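Local coordinates for pili retraction protein PilT (Thermus thermophilus, PDB 5FL3), which probably binds and hydrolyses ATP as a P-loop motor of the GSP E family, driving the retraction of pili, at residues L190-S194 with F195-L199; T220-A223 with A224-A228; P311-K314 with E315-E319; G324-F328 with D329-V333. One frame throughout, in Å; residues are numbered along the deposited sequence.

How the contacts relate
All four contacts are local, each within one continuous run of chain, and they follow one another in series, so none nests or crosses. Contact 1 turns the loop after strand 182-187 into helix 195-202. Contact 2 spans most of helix 218-230, the crossover between strands 209-212 and 233-238; it touches contact 1 where Leu199 packs on Ala223 and Ala224. Contact 3 forms the short helix 313-318, about 15 Å from contact 2 between nearest atoms. Contact 4 is the start of helix 328-337, joined to contact 3 through Met318 and Gln330, and it lies across the chain's centre from contact 1.

Contact 1: L190-S194 with F195-L199; sequences LDTDS and FYTGL
Ser194 and Gly198 are joined by a backbone bond from Gly198 N to Ser194 O (3.0 Å), the first i to i+4 link of helix 195-202, where the loop 190-194 gives way to helical geometry. Ser194 is the N-cap. Its hydroxyl is set between its own backbone N and carbonyl carbon (chi1 67°), and from there it leans over the opening turn of the helix. OG takes the amide of Thr197 at 3.0 Å from Thr197 N, in a nearly straight bond (N-H...O 177°). A first-turn amide, for which the helix has no preceding turn to supply a carbonyl, is thereby given an acceptor. With an alanine at Ser194 this acceptor is gone, and Thr197 N would probably be left without its capping partner, making the helix start less well defined. Beside OG, the hydroxyl OG1 of Thr197 stands 3.2 Å from it. Thr192 comes in from the loop, its side chain running antiparallel to that of Thr197. The hydroxyl OG1 of Thr192 turns to the methyl CG2 of Thr197, while the Thr192 methyl CG2 reaches Gly198 CA at 4.1 Å. The buried ring of Phe195 packs instead against Val188, Val212 and Arg216, its side chain about 10 Å from that of the ADP-binding Ser147. The new helix rests through Leu199 on strand 209-212 and on helix 218-230, where Tyr196 also packs, while Thr192 and Asp191 of the preceding loop touch Arg186 of strand 182-187, an outermost strand of the sheet within this chain.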
loop_
_atom_site.group_PDB
_atom_site.type_symbol
_atom_site.label_atom_id
_atom_site.label_comp_id
_atom_site.label_asym_id
_atom_site.label_seq_id
_atom_site.Cartn_x
_atom_site.Cartn_y
_atom_site.Cartn_z
ATOM N N LEU A 190 -2.089 18.327 -4.982
ATOM C CA LEU A 190 -1.076 19.074 -5.736
ATOM C C LEU A 190 -1.342 18.996 -7.240
ATOM O O LEU A 190 -1.497 20.016 -7.918
ATOM C CB LEU A 190 0.337 18.541 -5.423
ATOM C CG LEU A 190 0.734 18.393 -3.947
ATOM C CD1 LEU A 190 1.908 17.395 -3.741
ATOM C CD2 LEU A 190 1.087 19.761 -3.394
ATOM N N ASP A 191 -1.399 17.767 -7.748
ATOM C CA ASP A 191 -1.622 17.514 -9.165
ATOM C C ASP A 191 -3.096 17.458 -9.549
ATOM O O ASP A 191 -3.462 17.815 -10.673
ATOM C CB ASP A 191 -0.958 16.210 -9.556
ATOM C CG ASP A 191 0.517 16.224 -9.288
ATOM O OD1 ASP A 191 1.156 17.239 -9.645
ATOM O OD2 ASP A 191 1.019 15.238 -8.704
ATOM N N THR A 192 -3.926 17.004 -8.616
ATOM C CA THR A 192 -5.351 16.808 -8.851
ATOM C C THR A 192 -6.033 16.894 -7.503
ATOM O O THR A 192 -5.397 16.593 -6.485
ATOM C CB THR A 192 -5.648 15.450 -9.495
ATOM O OG1 THR A 192 -6.971 15.447 -10.029
ATOM C CG2 THR A 192 -5.543 14.305 -8.467
ATOM N N ASP A 193 -7.306 17.285 -7.481
ATOM C CA ASP A 193 -8.024 17.520 -6.220
ATOM C C ASP A 193 -8.321 16.287 -5.388
ATOM O O ASP A 193 -8.274 16.345 -4.172
ATOM C CB ASP A 193 -9.330 18.257 -6.494
ATOM C CG ASP A 193 -9.088 19.667 -6.990
ATOM O OD1 ASP A 193 -8.078 20.265 -6.556
ATOM O OD2 ASP A 193 -9.870 20.169 -7.825
ATOM N N SER A 194 -8.614 15.168 -6.031
ATOM C CA SER A 194 -9.027 13.977 -5.298
ATOM C C SER A 194 -8.773 12.723 -6.106
ATOM O O SER A 194 -8.428 12.806 -7.280
ATOM C CB SER A 194 -10.514 14.052 -4.935
ATOM O OG SER A 194 -11.334 13.990 -6.097
ATOM N N PHE A 195 -8.973 11.569 -5.473
ATOM C CA PHE A 195 -8.986 10.294 -6.181
ATOM C C PHE A 195 -10.026 10.289 -7.271
ATOM O O PHE A 195 -9.777 9.778 -8.365
ATOM C CB PHE A 195 -9.251 9.138 -5.231
ATOM C CG PHE A 195 -8.117 8.873 -4.303
ATOM C CD1 PHE A 195 -6.845 8.603 -4.806
ATOM C CD2 PHE A 195 -8.305 8.899 -2.929
ATOM C CE1 PHE A 195 -5.780 8.363 -3.946
ATOM C CE2 PHE A 195 -7.251 8.666 -2.062
ATOM C CZ PHE A 195 -5.985 8.394 -2.565
ATOM N N TYR A 196 -11.186 10.868 -6.979
ATOM C CA TYR A 196 -12.271 10.858 -7.941
ATOM C C TYR A 196 -11.896 11.693 -9.159
ATOM O O TYR A 196 -12.006 11.218 -10.286
ATOM C CB TYR A 196 -13.583 11.364 -7.332
ATOM C CG TYR A 196 -14.721 11.245 -8.315
ATOM C CD1 TYR A 196 -15.357 10.027 -8.524
ATOM C CD2 TYR A 196 -15.132 12.337 -9.070
ATOM C CE1 TYR A 196 -16.379 9.903 -9.453
ATOM C CE2 TYR A 196 -16.163 12.223 -10.000
ATOM C CZ TYR A 196 -16.781 11.007 -10.185
ATOM O OH TYR A 196 -17.799 10.890 -11.106
ATOM N N THR A 197 -11.449 12.925 -8.922
ATOM C CA THR A 197 -11.014 13.830 -9.991
ATOM C C THR A 197 -9.947 13.183 -10.859
ATOM O O THR A 197 -9.985 13.235 -12.092
ATOM C CB THR A 197 -10.455 15.131 -9.411
ATOM O OG1 THR A 197 -11.515 15.825 -8.749
ATOM C CG2 THR A 197 -9.936 16.015 -10.502
ATOM N N GLY A 198 -8.988 12.569 -10.190
ATOM C CA GLY A 198 -7.913 11.913 -10.890
ATOM C C GLY A 198 -8.431 10.745 -11.703
ATOM O O GLY A 198 -8.045 10.592 -12.859
ATOM N N LEU A 199 -9.306 9.934 -11.104
ATOM C CA LEU A 199 -9.817 8.751 -11.773
ATOM C C LEU A 199 -10.616 9.202 -12.992
ATOM O O LEU A 199 -10.412 8.703 -14.105
ATOM C CB LEU A 199 -10.655 7.886 -10.817
ATOM C CG LEU A 199 -11.347 6.604 -11.324
ATOM C CD1 LEU A 199 -10.440 5.762 -12.183
ATOM C CD2 LEU A 199 -11.848 5.754 -10.182
#

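Contact 2: T220-A223 with A224-A228; sequences TVEA and ALMAA
Val221 and Leu225, one turn apart, are brought alongside by their first torsions: CG1 of Val221 lies opposite its backbone N (chi1 166°), and CG of Leu225 opposite its carbonyl carbon (chi1 -75°). The two side chains run side by side and point the same way, with Val221 CG1 meeting the methyl CD1 of Leu225 at 3.9 Å. The branch point of Leu225 also sits over the carbonyl oxygen of Val221, CG to O 3.3 Å. Four successive i to i+4 backbone bonds carry this stretch of helix 218-230, from Ala224 N to Thr220 O (2.9 Å) through to Ala227 N to Ala223 O (2.9 Å). The chain of Met226 bends at chi2 and chi3 and its end leads away; its CG meets CG of Glu222 at 4.3 Å. The carboxylate of Glu222 is not used here: its OE1 forms a salt bridge with Arg218, one turn earlier. The Val221 and Leu225 flank is covered by Phe253 and, beyond Leu225, by Leu265 and Leu266 of helix 259-269. Apolar contacts thus do the side-chain work of this contact, and the small alanines are consistent with a close approach of this beta-alpha-beta crossover helix to its neighbours, Leu199 packing on Ala223 and Ala224 and Val234 of strand 233-238 on Ala227 and Ala228, leaving the charged group of Glu222 to be balanced within its own helix on a less buried flank.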
loop_
_atom_site.group_PDB
_atom_site.type_symbol
_atom_site.label_atom_id
_atom_site.label_comp_id
_atom_site.label_asym_id
_atom_site.label_seq_id
_atom_site.Cartn_x
_atom_site.Cartn_y
_atom_site.Cartn_z
ATOM N N THR A 220 -16.058 6.767 -6.015
ATOM C CA THR A 220 -14.765 6.242 -6.432
ATOM C C THR A 220 -14.772 4.720 -6.647
ATOM O O THR A 220 -14.162 4.228 -7.597
ATOM C CB THR A 220 -13.690 6.597 -5.413
ATOM O OG1 THR A 220 -13.716 8.011 -5.188
ATOM C CG2 THR A 220 -12.338 6.219 -5.932
ATOM N N VAL A 221 -15.459 3.971 -5.784
ATOM C CA VAL A 221 -15.490 2.513 -5.937
ATOM C C VAL A 221 -16.208 2.159 -7.237
ATOM O O VAL A 221 -15.745 1.313 -8.011
ATOM C CB VAL A 221 -16.180 1.800 -4.718
ATOM C CG1 VAL A 221 -16.518 0.351 -5.032
ATOM C CG2 VAL A 221 -15.301 1.870 -3.488
ATOM N N GLU A 222 -17.333 2.822 -7.485
ATOM C CA GLU A 222 -18.110 2.551 -8.694
ATOM C C GLU A 222 -17.314 2.936 -9.943
ATOM O O GLU A 222 -17.293 2.193 -10.931
ATOM C CB GLU A 222 -19.447 3.299 -8.666
ATOM C CG GLU A 222 -20.426 2.853 -9.760
ATOM C CD GLU A 222 -21.809 3.483 -9.626
ATOM O OE1 GLU A 222 -21.888 4.634 -9.168
ATOM O OE2 GLU A 222 -22.819 2.830 -9.971
ATOM N N ALA A 223 -16.656 4.093 -9.883
ATOM C CA ALA A 223 -15.914 4.609 -11.022
ATOM C C ALA A 223 -14.804 3.646 -11.357
ATOM O O ALA A 223 -14.570 3.334 -12.529
ATOM C CB ALA A 223 -15.354 5.995 -10.731
ATOM N N ALA A 224 -14.131 3.163 -10.315
ATOM C CA ALA A 224 -13.036 2.227 -10.493
ATOM C C ALA A 224 -13.533 0.911 -11.097
ATOM O O ALA A 224 -12.876 0.342 -11.958
ATOM C CB ALA A 224 -12.338 1.991 -9.189
ATOM N N LEU A 225 -14.689 0.434 -10.651
ATOM C CA LEU A 225 -15.236 -0.816 -11.174
ATOM C C LEU A 225 -15.551 -0.669 -12.646
ATOM O O LEU A 225 -15.190 -1.541 -13.458
ATOM C CB LEU A 225 -16.487 -1.233 -10.417
ATOM C CG LEU A 225 -16.257 -1.811 -9.021
ATOM C CD1 LEU A 225 -17.519 -1.676 -8.210
ATOM C CD2 LEU A 225 -15.855 -3.256 -9.091
ATOM N N MET A 226 -16.221 0.442 -12.973
ATOM C CA MET A 226 -16.604 0.768 -14.346
ATOM C C MET A 226 -15.378 0.856 -15.269
ATOM O O MET A 226 -15.339 0.249 -16.351
ATOM C CB MET A 226 -17.382 2.083 -14.370
ATOM C CG MET A 226 -18.763 2.024 -13.690
ATOM S SD MET A 226 -19.849 0.754 -14.414
ATOM C CE MET A 226 -19.986 1.350 -16.105
ATOM N N ALA A 227 -14.378 1.610 -14.818
ATOM C CA ALA A 227 -13.109 1.716 -15.507
ATOM C C ALA A 227 -12.551 0.318 -15.815
ATOM O O ALA A 227 -12.070 0.059 -16.923
ATOM C CB ALA A 227 -12.137 2.532 -14.674
ATOM N N ALA A 228 -12.645 -0.587 -14.843
ATOM C CA ALA A 228 -12.196 -1.975 -15.025
ATOM C C ALA A 228 -13.085 -2.733 -16.010
ATOM O O ALA A 228 -12.630 -3.582 -16.752
ATOM C CB ALA A 228 -12.170 -2.711 -13.683
#

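Contact 3: P311-K314 with E315-E319; sequences PQIK and EAMME
Ile313 and Met317 face one another across one turn of the short helix 313-318, which has Gln312 at its N-cap and lies between helix 298-305 and the loop leading to helix 328-337. Backbone hydrogen bonding comes first. Ala316 N reaches Gln312 O at 3.3 Å, with the donor standing above the carbonyl plane, whereas Met317 N to Ile313 O is shorter at 2.9 Å, and Met318 N binds Lys314 O at 3.0 Å, in the carbonyl plane. Apolar packing forms the second group. The side chains of Ile313 and Met317 cross at a slant, and the bend at chi3 of Met317 (-70°) swings its terminal methyl back, so that CE touches Ile313 CG2 at 3.7 Å. Both residues face the fold interior, where Leu294 of strand 287-295 meets each of them and Leu303 and Leu304 cover Ile313. On the more open flank Lys314 and Met318 lie side by side, the CG of Lys314 against SD of Met318 at 4.0 Å. Charge is the third theme. Glu315 bends at chi2 (82°), carrying its carboxylate back toward the start of the helix; the helix dipole may stabilise it there, although OE1 lies 3.3 Å from another acceptor, Pro311 O. The ammonium of Lys314 instead forms a salt bridge with Glu355, and its NZ stays 4.6 Å from Glu315 OE2, a separation at which some attraction is likely, though the charged atoms do not touch.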
loop_
_atom_site.group_PDB
_atom_site.type_symbol
_atom_site.label_atom_id
_atom_site.label_comp_id
_atom_site.label_asym_id
_atom_site.label_seq_id
_atom_site.Cartn_x
_atom_site.Cartn_y
_atom_site.Cartn_z
ATOM N N PRO A 311 -19.629 -17.384 0.354
ATOM C CA PRO A 311 -18.651 -17.888 1.326
ATOM C C PRO A 311 -17.837 -19.094 0.825
ATOM O O PRO A 311 -16.758 -19.344 1.354
ATOM C CB PRO A 311 -19.524 -18.262 2.520
ATOM C CG PRO A 311 -20.699 -17.346 2.415
ATOM C CD PRO A 311 -20.973 -17.268 0.949
ATOM N N GLN A 312 -18.312 -19.789 -0.206
ATOM C CA GLN A 312 -17.551 -20.866 -0.849
ATOM C C GLN A 312 -16.272 -20.360 -1.503
ATOM O O GLN A 312 -15.621 -21.060 -2.278
ATOM C CB GLN A 312 -18.397 -21.577 -1.902
ATOM C CG GLN A 312 -19.456 -22.507 -1.341
ATOM C CD GLN A 312 -20.453 -22.940 -2.404
ATOM O OE1 GLN A 312 -21.661 -22.897 -2.177
ATOM N NE2 GLN A 312 -19.951 -23.356 -3.573
ATOM N N ILE A 313 -15.932 -19.122 -1.190
ATOM C CA ILE A 313 -14.710 -18.503 -1.645
ATOM C C ILE A 313 -13.543 -19.098 -0.858
ATOM O O ILE A 313 -12.468 -19.332 -1.416
ATOM C CB ILE A 313 -14.817 -16.943 -1.517
ATOM C CG1 ILE A 313 -14.253 -16.289 -2.763
ATOM C CG2 ILE A 313 -14.223 -16.396 -0.228
ATOM C CD1 ILE A 313 -14.905 -16.820 -4.032
ATOM N N LYS A 314 -13.787 -19.396 0.422
ATOM C CA LYS A 314 -12.805 -20.027 1.298
ATOM C C LYS A 314 -12.280 -21.310 0.680
ATOM O O LYS A 314 -11.075 -21.492 0.486
ATOM C CB LYS A 314 -13.425 -20.323 2.663
ATOM C CG LYS A 314 -12.458 -20.909 3.684
ATOM C CD LYS A 314 -13.050 -20.841 5.085
ATOM C CE LYS A 314 -13.852 -22.081 5.430
ATOM N NZ LYS A 314 -12.973 -23.180 5.930
ATOM N N GLU A 315 -13.214 -22.190 0.349
ATOM C CA GLU A 315 -12.883 -23.505 -0.162
ATOM C C GLU A 315 -12.162 -23.344 -1.501
ATOM O O GLU A 315 -11.172 -24.025 -1.768
ATOM C CB GLU A 315 -14.160 -24.363 -0.271
ATOM C CG GLU A 315 -14.842 -24.694 1.101
ATOM C CD GLU A 315 -15.755 -23.568 1.681
ATOM O OE1 GLU A 315 -15.891 -22.491 1.067
ATOM O OE2 GLU A 315 -16.325 -23.753 2.784
ATOM N N ALA A 316 -12.632 -22.397 -2.307
ATOM C CA ALA A 316 -12.055 -22.107 -3.613
ATOM C C ALA A 316 -10.586 -21.734 -3.523
ATOM O O ALA A 316 -9.766 -22.168 -4.341
ATOM C CB ALA A 316 -12.829 -20.988 -4.283
ATOM N N MET A 317 -10.259 -20.914 -2.530
ATOM C CA MET A 317 -8.886 -20.490 -2.305
ATOM C C MET A 317 -8.005 -21.646 -1.818
ATOM O O MET A 317 -6.888 -21.862 -2.320
ATOM C CB MET A 317 -8.853 -19.329 -1.304
ATOM C CG MET A 317 -9.013 -17.967 -1.967
ATOM S SD MET A 317 -9.028 -16.587 -0.820
ATOM C CE MET A 317 -10.603 -16.858 -0.022
ATOM N N MET A 318 -8.521 -22.394 -0.847
ATOM C CA MET A 318 -7.775 -23.497 -0.264
ATOM C C MET A 318 -7.433 -24.581 -1.280
ATOM O O MET A 318 -6.467 -25.309 -1.103
ATOM C CB MET A 318 -8.558 -24.080 0.900
ATOM C CG MET A 318 -8.793 -23.069 1.997
ATOM S SD MET A 318 -9.633 -23.744 3.434
ATOM C CE MET A 318 -8.404 -24.912 4.011
ATOM N N GLU A 319 -8.211 -24.673 -2.352
ATOM C CA GLU A 319 -7.957 -25.659 -3.389
ATOM C C GLU A 319 -7.481 -25.008 -4.687
ATOM O O GLU A 319 -7.334 -25.675 -5.716
ATOM C CB GLU A 319 -9.220 -26.471 -3.668
ATOM C CG GLU A 319 -9.720 -27.326 -2.507
ATOM C CD GLU A 319 -11.255 -27.414 -2.473
ATOM O OE1 GLU A 319 -11.899 -27.493 -3.559
ATOM O OE2 GLU A 319 -11.821 -27.388 -1.352
#

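Contact 4: G324-F328 with D329-V333; sequences GMRTF and DQHLV
Gln330 reaches across Thr327, the N-cap of helix 328-337, and its side chain can be traced atom by atom. CB lies 3.5 Å from Thr327 OG1, and CG, set opposite the carbonyl carbon (chi1 -79°), passes the same hydroxyl at 3.3 Å. CD follows, 3.7 Å from Thr327 OG1, and the amide delivers OE1 to the backbone of Thr327: Thr327 N donates to it at 2.7 Å, in the carbonyl plane and on a lone pair. Thr327 OG1 adds a weak bond to the same oxygen. At the other tip, NE2 donates to Met318 O and so ties the cap to the end of helix 313-318. In return Gln330 N gives its hydrogen to Thr327 OG1 (3.1 Å). An alanine in place of Gln330 would probably leave Thr327 N and Met318 O without their partners and let the loop before the helix shift. Next to the cap, the guanidinium of Arg326 stacks on the ring of His331, 3.9 Å between centres and tilted by only 15°, with NH2 over the ring centre. Arg326 NE and His331 ND1 both bond to the backbone of Leu291, which holds the stacked pair against strand 287-295. The His331 side chain is about 9 Å from the bound ADP. The reciprocal bonds between Thr327 and Gln330 are those of a capping box, which here starts the helix 328-337.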
loop_
_atom_site.group_PDB
_atom_site.type_symbol
_atom_site.label_atom_id
_atom_site.label_comp_id
_atom_site.label_asym_id
_atom_site.label_seq_id
_atom_site.Cartn_x
_atom_site.Cartn_y
_atom_site.Cartn_z
ATOM N N GLY A 324 -2.273 -19.044 -8.276
ATOM C CA GLY A 324 -2.190 -20.019 -7.225
ATOM C C GLY A 324 -2.748 -19.310 -6.005
ATOM O O GLY A 324 -2.105 -18.424 -5.403
ATOM N N MET A 325 -3.977 -19.682 -5.665
ATOM C CA MET A 325 -4.657 -19.127 -4.509
ATOM C C MET A 325 -4.210 -19.795 -3.214
ATOM O O MET A 325 -3.482 -20.793 -3.239
ATOM C CB MET A 325 -6.177 -19.264 -4.676
ATOM C CG MET A 325 -6.760 -18.455 -5.839
ATOM S SD MET A 325 -8.551 -18.641 -5.967
ATOM C CE MET A 325 -8.670 -19.601 -7.470
ATOM N N ARG A 326 -4.669 -19.231 -2.098
ATOM C CA ARG A 326 -4.381 -19.707 -0.745
ATOM C C ARG A 326 -5.035 -18.732 0.233
ATOM O O ARG A 326 -5.190 -17.547 -0.081
ATOM C CB ARG A 326 -2.880 -19.774 -0.481
ATOM C CG ARG A 326 -2.278 -18.405 -0.349
ATOM C CD ARG A 326 -0.969 -18.270 -1.040
ATOM N NE ARG A 326 -0.262 -17.113 -0.527
ATOM C CZ ARG A 326 0.994 -16.823 -0.829
ATOM N NH1 ARG A 326 1.672 -17.621 -1.645
ATOM N NH2 ARG A 326 1.572 -15.745 -0.307
ATOM N N THR A 327 -5.417 -19.219 1.408
ATOM C CA THR A 327 -5.982 -18.352 2.432
ATOM C C THR A 327 -4.873 -17.837 3.334
ATOM O O THR A 327 -3.734 -18.318 3.258
ATOM C CB THR A 327 -7.035 -19.083 3.285
ATOM O OG1 THR A 327 -6.428 -20.196 3.947
ATOM C CG2 THR A 327 -8.166 -19.578 2.423
ATOM N N PHE A 328 -5.193 -16.861 4.179
ATOM C CA PHE A 328 -4.248 -16.447 5.206
ATOM C C PHE A 328 -3.835 -17.613 6.091
ATOM O O PHE A 328 -2.643 -17.796 6.345
ATOM C CB PHE A 328 -4.815 -15.339 6.087
ATOM C CG PHE A 328 -4.193 -14.013 5.841
ATOM C CD1 PHE A 328 -3.616 -13.731 4.618
ATOM C CD2 PHE A 328 -4.131 -13.065 6.839
ATOM C CE1 PHE A 328 -3.034 -12.521 4.370
ATOM C CE2 PHE A 328 -3.536 -11.849 6.589
ATOM C CZ PHE A 328 -3.001 -11.555 5.362
ATOM N N ASP A 329 -4.819 -18.383 6.562
ATOM C CA ASP A 329 -4.545 -19.444 7.517
ATOM C C ASP A 329 -3.662 -20.487 6.861
ATOM O O ASP A 329 -2.851 -21.118 7.534
ATOM C CB ASP A 329 -5.835 -20.070 8.046
ATOM C CG ASP A 329 -6.618 -19.124 8.949
ATOM O OD1 ASP A 329 -6.053 -18.063 9.298
ATOM O OD2 ASP A 329 -7.776 -19.462 9.323
ATOM N N GLN A 330 -3.789 -20.645 5.544
ATOM C CA GLN A 330 -2.898 -21.541 4.802
ATOM C C GLN A 330 -1.481 -20.998 4.717
ATOM O O GLN A 330 -0.525 -21.726 4.931
ATOM C CB GLN A 330 -3.418 -21.804 3.386
ATOM C CG GLN A 330 -4.539 -22.816 3.299
ATOM C CD GLN A 330 -5.066 -22.951 1.888
ATOM O OE1 GLN A 330 -5.447 -21.964 1.262
ATOM N NE2 GLN A 330 -5.079 -24.174 1.371
ATOM N N HIS A 331 -1.334 -19.722 4.404
ATOM C CA HIS A 331 0.006 -19.185 4.230
ATOM C C HIS A 331 0.727 -19.120 5.566
ATOM O O HIS A 331 1.951 -19.224 5.605
ATOM C CB HIS A 331 -0.028 -17.804 3.571
ATOM C CG HIS A 331 1.315 -17.318 3.123
ATOM N ND1 HIS A 331 1.774 -16.042 3.377
ATOM C CD2 HIS A 331 2.308 -17.940 2.441
ATOM C CE1 HIS A 331 2.987 -15.901 2.874
ATOM N NE2 HIS A 331 3.335 -17.039 2.298
ATOM N N LEU A 332 -0.033 -18.962 6.652
ATOM C CA LEU A 332 0.540 -18.818 7.998
ATOM C C LEU A 332 1.189 -20.115 8.468
ATOM O O LEU A 332 2.323 -20.111 8.954
ATOM C CB LEU A 332 -0.523 -18.384 9.002
ATOM C CG LEU A 332 -0.907 -16.903 8.991
ATOM C CD1 LEU A 332 -2.120 -16.654 9.879
ATOM C CD2 LEU A 332 0.266 -16.003 9.406
ATOM N N VAL A 333 0.449 -21.215 8.331
ATOM C CA VAL A 333 0.995 -22.560 8.477
ATOM C C VAL A 333 2.342 -22.675 7.760
ATOM O O VAL A 333 3.354 -23.048 8.364
ATOM C CB VAL A 333 0.018 -23.619 7.921
ATOM C CG1 VAL A 333 0.759 -24.870 7.520
ATOM C CG2 VAL A 333 -1.077 -23.928 8.937
#